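Local coordinates for protein AAC3-I (Uncultured bacterium, PDB 5HMN) that transfers the acetyl group of acetyl-coenzyme A to an amino group of aminoglycoside antibiotics, probably the 3-amino group, and so inactivates them, at the interface of chains A and B. Residues are numbered along the deposited sequence; one frame, centred on the assembly and turned at random. Chains: chain A/B, AAC3-I.

Contact 1: the interface of chains A and B. Residues chain A 77-78; chain B 25, 35, 54, 70, 72, 87-88.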
loop_
_atom_site.group_PDB
_atom_site.type_symbol
_atom_site.label_atom_id
_atom_site.label_comp_id
_atom_site.label_asym_id
_atom_site.label_seq_id
_atom_site.Cartn_x
_atom_site.Cartn_y
_atom_site.Cartn_z
ATOM N N PHE A 77 -9.702 -6.296 -5.332
ATOM C CA PHE A 77 -10.781 -6.054 -6.288
ATOM C C PHE A 77 -10.982 -7.221 -7.247
ATOM O O PHE A 77 -12.085 -7.438 -7.753
ATOM C CB PHE A 77 -10.482 -4.782 -7.083
ATOM C CG PHE A 77 -9.052 -4.679 -7.536
ATOM C CD1 PHE A 77 -8.104 -4.054 -6.738
ATOM C CD2 PHE A 77 -8.650 -5.221 -8.746
ATOM C CE1 PHE A 77 -6.783 -3.965 -7.141
ATOM C CE2 PHE A 77 -7.329 -5.134 -9.159
ATOM C CZ PHE A 77 -6.396 -4.506 -8.354
ATOM N N GLU A 78 -9.908 -7.965 -7.502
ATOM C CA GLU A 78 -9.965 -9.091 -8.429
ATOM C C GLU A 78 -10.632 -10.305 -7.778
ATOM O O GLU A 78 -11.265 -11.114 -8.460
ATOM C CB GLU A 78 -8.558 -9.450 -8.925
ATOM C CG GLU A 78 -7.661 -10.136 -7.902
ATOM C CD GLU A 78 -7.088 -9.181 -6.867
ATOM O OE1 GLU A 78 -7.251 -7.952 -7.027
ATOM O OE2 GLU A 78 -6.466 -9.664 -5.894
ATOM N N PHE B 25 -7.484 -6.315 -17.113
ATOM C CA PHE B 25 -6.307 -6.710 -16.349
ATOM C C PHE B 25 -5.853 -8.109 -16.752
ATOM O O PHE B 25 -4.658 -8.384 -16.858
ATOM C CB PHE B 25 -6.598 -6.673 -14.846
ATOM C CG PHE B 25 -6.729 -5.288 -14.278
ATOM C CD1 PHE B 25 -5.975 -4.243 -14.778
ATOM C CD2 PHE B 25 -7.603 -5.035 -13.233
ATOM C CE1 PHE B 25 -6.094 -2.966 -14.251
ATOM C CE2 PHE B 25 -7.726 -3.762 -12.700
ATOM C CZ PHE B 25 -6.971 -2.726 -13.211
ATOM N N TYR B 35 -7.629 -12.804 -12.145
ATOM C CA TYR B 35 -8.415 -11.581 -12.213
ATOM C C TYR B 35 -9.865 -11.832 -12.614
ATOM O O TYR B 35 -10.706 -10.948 -12.474
ATOM C CB TYR B 35 -7.775 -10.593 -13.195
ATOM C CG TYR B 35 -6.536 -9.909 -12.663
ATOM C CD1 TYR B 35 -6.633 -8.756 -11.896
ATOM C CD2 TYR B 35 -5.270 -10.411 -12.936
ATOM C CE1 TYR B 35 -5.505 -8.124 -11.411
ATOM C CE2 TYR B 35 -4.134 -9.786 -12.455
ATOM C CZ TYR B 35 -4.257 -8.641 -11.692
ATOM O OH TYR B 35 -3.130 -8.014 -11.209
ATOM N N PHE B 54 -10.083 3.417 -1.812
ATOM C CA PHE B 54 -9.862 2.668 -3.048
ATOM C C PHE B 54 -10.212 3.517 -4.259
ATOM O O PHE B 54 -11.274 4.137 -4.306
ATOM C CB PHE B 54 -10.679 1.377 -3.063
ATOM C CG PHE B 54 -10.562 0.603 -4.347
ATOM C CD1 PHE B 54 -9.408 -0.109 -4.643
ATOM C CD2 PHE B 54 -11.608 0.583 -5.256
ATOM C CE1 PHE B 54 -9.299 -0.821 -5.820
ATOM C CE2 PHE B 54 -11.507 -0.129 -6.434
ATOM C CZ PHE B 54 -10.351 -0.832 -6.720
ATOM N N ALA B 70 -5.930 0.627 -10.773
ATOM C CA ALA B 70 -6.482 0.389 -9.450
ATOM C C ALA B 70 -5.475 0.832 -8.403
ATOM O O ALA B 70 -4.325 0.384 -8.412
ATOM C CB ALA B 70 -6.843 -1.074 -9.268
ATOM N N TYR B 72 -4.777 2.603 -4.138
ATOM C CA TYR B 72 -5.222 2.778 -2.758
ATOM C C TYR B 72 -4.641 4.055 -2.166
ATOM O O TYR B 72 -3.432 4.280 -2.224
ATOM C CB TYR B 72 -4.813 1.584 -1.894
ATOM C CG TYR B 72 -5.414 0.270 -2.324
ATOM C CD1 TYR B 72 -4.778 -0.530 -3.266
ATOM C CD2 TYR B 72 -6.608 -0.180 -1.779
ATOM C CE1 TYR B 72 -5.317 -1.738 -3.658
ATOM C CE2 TYR B 72 -7.156 -1.391 -2.166
ATOM C CZ TYR B 72 -6.507 -2.162 -3.108
ATOM O OH TYR B 72 -7.042 -3.369 -3.501
ATOM N N TYR B 87 -1.750 -0.183 -7.392
ATOM C CA TYR B 87 -1.552 -1.622 -7.282
ATOM C C TYR B 87 -1.414 -2.259 -8.656
ATOM O O TYR B 87 -0.492 -3.037 -8.895
ATOM C CB TYR B 87 -2.695 -2.284 -6.510
ATOM C CG TYR B 87 -2.315 -3.651 -5.990
ATOM C CD1 TYR B 87 -1.828 -3.813 -4.702
ATOM C CD2 TYR B 87 -2.412 -4.774 -6.800
ATOM C CE1 TYR B 87 -1.468 -5.058 -4.226
ATOM C CE2 TYR B 87 -2.054 -6.020 -6.337
ATOM C CZ TYR B 87 -1.584 -6.158 -5.048
ATOM O OH TYR B 87 -1.228 -7.401 -4.586
ATOM N N ASP B 88 -2.334 -1.928 -9.556
ATOM C CA ASP B 88 -2.296 -2.459 -10.913
ATOM C C ASP B 88 -2.605 -1.382 -11.941
ATOM O O ASP B 88 -3.541 -0.601 -11.767
ATOM C CB ASP B 88 -3.280 -3.618 -11.068
ATOM C CG ASP B 88 -2.713 -4.932 -10.566
ATOM O OD1 ASP B 88 -1.482 -5.127 -10.657
ATOM O OD2 ASP B 88 -3.500 -5.773 -10.082
#

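Contact 2: the interface of chains A and B. Residues chain A 148-151; chain B 119-122.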
loop_
_atom_site.group_PDB
_atom_site.type_symbol
_atom_site.label_atom_id
_atom_site.label_comp_id
_atom_site.label_asym_id
_atom_site.label_seq_id
_atom_site.Cartn_x
_atom_site.Cartn_y
_atom_site.Cartn_z
ATOM N N HIS A 148 10.814 0.402 -7.656
ATOM C CA HIS A 148 9.928 1.345 -7.014
ATOM C C HIS A 148 10.076 2.742 -7.602
ATOM O O HIS A 148 11.157 3.195 -7.793
ATOM C CB HIS A 148 10.214 1.362 -5.530
ATOM C CG HIS A 148 9.338 2.280 -4.759
ATOM N ND1 HIS A 148 8.129 1.885 -4.240
ATOM C CD2 HIS A 148 9.497 3.569 -4.402
ATOM C CE1 HIS A 148 7.574 2.896 -3.607
ATOM N NE2 HIS A 148 8.383 3.930 -3.692
ATOM N N PHE A 149 8.971 3.404 -7.900
ATOM C CA PHE A 149 8.968 4.722 -8.530
ATOM C C PHE A 149 8.122 5.708 -7.735
ATOM O O PHE A 149 6.971 5.417 -7.416
ATOM C CB PHE A 149 8.438 4.636 -9.963
ATOM C CG PHE A 149 9.220 3.712 -10.848
ATOM C CD1 PHE A 149 10.257 4.194 -11.631
ATOM C CD2 PHE A 149 8.914 2.364 -10.906
ATOM C CE1 PHE A 149 10.976 3.347 -12.451
ATOM C CE2 PHE A 149 9.626 1.511 -11.721
ATOM C CZ PHE A 149 10.661 2.003 -12.496
ATOM N N ASP A 150 8.691 6.870 -7.423
ATOM C CA ASP A 150 7.957 7.923 -6.724
ATOM C C ASP A 150 7.542 9.033 -7.682
ATOM O O ASP A 150 8.352 9.880 -8.056
ATOM C CB ASP A 150 8.797 8.504 -5.585
ATOM C CG ASP A 150 8.809 7.614 -4.360
ATOM O OD1 ASP A 150 8.521 6.408 -4.498
ATOM O OD2 ASP A 150 9.107 8.121 -3.257
ATOM N N ILE A 151 6.273 9.018 -8.075
ATOM C CA ILE A 151 5.728 10.017 -8.983
ATOM C C ILE A 151 5.148 11.187 -8.192
ATOM O O ILE A 151 4.296 10.995 -7.329
ATOM C CB ILE A 151 4.646 9.407 -9.895
ATOM C CG1 ILE A 151 5.226 8.236 -10.692
ATOM C CG2 ILE A 151 4.076 10.457 -10.828
ATOM C CD1 ILE A 151 4.215 7.529 -11.566
ATOM N N VAL B 119 2.522 12.306 -3.104
ATOM C CA VAL B 119 3.254 11.371 -3.946
ATOM C C VAL B 119 2.381 10.201 -4.394
ATOM O O VAL B 119 1.487 9.753 -3.671
ATOM C CB VAL B 119 4.513 10.831 -3.215
ATOM C CG1 VAL B 119 4.123 9.918 -2.062
ATOM C CG2 VAL B 119 5.439 10.107 -4.182
ATOM N N ILE B 120 2.629 9.740 -5.615
ATOM C CA ILE B 120 2.055 8.501 -6.115
ATOM C C ILE B 120 3.192 7.521 -6.355
ATOM O O ILE B 120 4.129 7.827 -7.088
ATOM C CB ILE B 120 1.268 8.714 -7.421
ATOM C CG1 ILE B 120 0.104 9.678 -7.196
ATOM C CG2 ILE B 120 0.757 7.390 -7.955
ATOM C CD1 ILE B 120 -0.584 10.096 -8.471
ATOM N N PHE B 121 3.134 6.352 -5.726
ATOM C CA PHE B 121 4.174 5.362 -5.964
ATOM C C PHE B 121 3.593 4.071 -6.524
ATOM O O PHE B 121 2.449 3.708 -6.256
ATOM C CB PHE B 121 4.991 5.096 -4.689
ATOM C CG PHE B 121 4.195 4.556 -3.540
ATOM C CD1 PHE B 121 4.121 3.191 -3.315
ATOM C CD2 PHE B 121 3.549 5.411 -2.661
ATOM C CE1 PHE B 121 3.401 2.687 -2.243
ATOM C CE2 PHE B 121 2.825 4.915 -1.593
ATOM C CZ PHE B 121 2.750 3.550 -1.384
ATOM N N VAL B 122 4.386 3.399 -7.344
ATOM C CA VAL B 122 3.946 2.178 -7.994
ATOM C C VAL B 122 5.115 1.207 -8.088
ATOM O O VAL B 122 6.250 1.612 -8.342
ATOM C CB VAL B 122 3.364 2.463 -9.400
ATOM C CG1 VAL B 122 4.374 3.205 -10.264
ATOM C CG2 VAL B 122 2.916 1.173 -10.077
#

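Contact 1: the interface of chains A and B
The loop joining strands 64-75 and 82-91 of one GNAT-fold subunit dips into an aromatic pocket of the other, with A:Phe77 as a plug that probably helps lock the two subunits together as a dimer. This ring enters between B:Phe54, B:Ala70, B:Tyr72, B:Phe25 and B:Asp88, and hides far more surface than any other residue of the patch. Its CG sits between the backbone N and the carbonyl carbon (chi1 44°), a rotamer that points the ring from the loop toward strand 64-75 of chain B. The methyl CB of B:Ala70 lies over one face, 3.9 Å from the centroid of the A:Phe77 ring and displaced toward the rim on the CE1-CZ side, in a CH-pi contact. Over the centre of the opposite face lies the carboxylate OE1 of the neighbouring A:Glu78, so the ring is sandwiched between a partner methyl and an oxygen of its own chain. B:Phe54 and B:Phe25 reach the perimeter obliquely from the B:Ala70 side, their side chains about perpendicular to that of A:Phe77. A:Phe77 CD1 meets B:Phe54 CE1 at 3.6 Å. Beyond the other end of the ring, A:Phe77 CE2 meets B:Phe25 CE2 at 3.8 Å. Near the ring plane, the phenol OH of B:Tyr72 sits at the edge, 3.5 Å from A:Phe77 CD1. The bent chain of A:Glu78 lays its CB against CD1 of B:Tyr35, 3.6 Å away. The carboxylate of B:Asp88 stands 85° to the A:Phe77 ring, its OD2 also near the ring plane, 3.6 Å from A:Phe77 CZ. A hydrogen bond within chain B would steady that oxygen: B:Tyr35 OH approaches B:Asp88 OD2 at 2.5 Å, from 48° above the carboxylate plane.

Contact 2: the interface of chains A and B
A:His148 holds CG anti to its own backbone N (chi1 -179°), and B:Phe121 holds CG between its backbone N and carbonyl carbon (chi1 61°); these rotamers bring imidazole and phenyl against each other, crossing obliquely, on one face of an intersubunit beta-sheet. The imidazole CE1 of A:His148 touches CD1 of the B:Phe121 ring at 3.5 Å and also packs against its CB. Within chain A, NE2 of A:His148 hydrogen-bonds the carboxylate OD1 of A:Asp150 at 2.6 Å. That oxygen is met nearly along its C-O axis, but it lies out of the imidazole plane and the bond is bent at the hydrogen (117°). The link would limit rotation of the imidazole and keep CE1 turned toward B:Phe121. A:Asp150 itself runs side by side with B:Phe121, pointing the same way, and its CB rests against CG2 of B:Val119 at 4.0 Å.

Beneath these side chains, strand 142-152 of chain A pairs antiparallel with strand 119-124 of chain B. A:Phe149 and B:Val122 exchange two backbone hydrogen bonds: A:Phe149 N to B:Val122 O, and B:Val122 N to A:Phe149 O, each 3.3 Å. A:Ile151 and B:Ile120 form a tighter reciprocal pair, with A:Ile151 N to B:Ile120 O at 2.6 Å and B:Ile120 N to A:Ile151 O at 2.7 Å. Between them, A:Asp150 and B:Phe121 face each other as a bridge pair. A:Phe149 and A:Ile151 point to the opposite face of the sheet, where the A:Phe149 ring presents the edge at CD2 to B:Val122 O. The C-terminal strand of one subunit thus extends the sheet of the other; with its symmetry twin, this exchange probably ties the two acetyltransferase chains into a dimer.

Contact 1 and contact 2 lie about 16 Å apart, measured between the centres of their C-alpha atoms, and share no residue. They use different parts of chain A, the loop between strands 64-75 and 82-91 and the C-terminal strand 142-152, yet both reach into chain B. Contact 2 rests mainly on backbone pairing, with side chains packed on one face, whereas contact 1 rests on the fit of an aromatic side chain. Because the interface is two-fold symmetric, each recurs with the chains exchanged, and together these reciprocal contacts probably help fix the mutual orientation of the subunits.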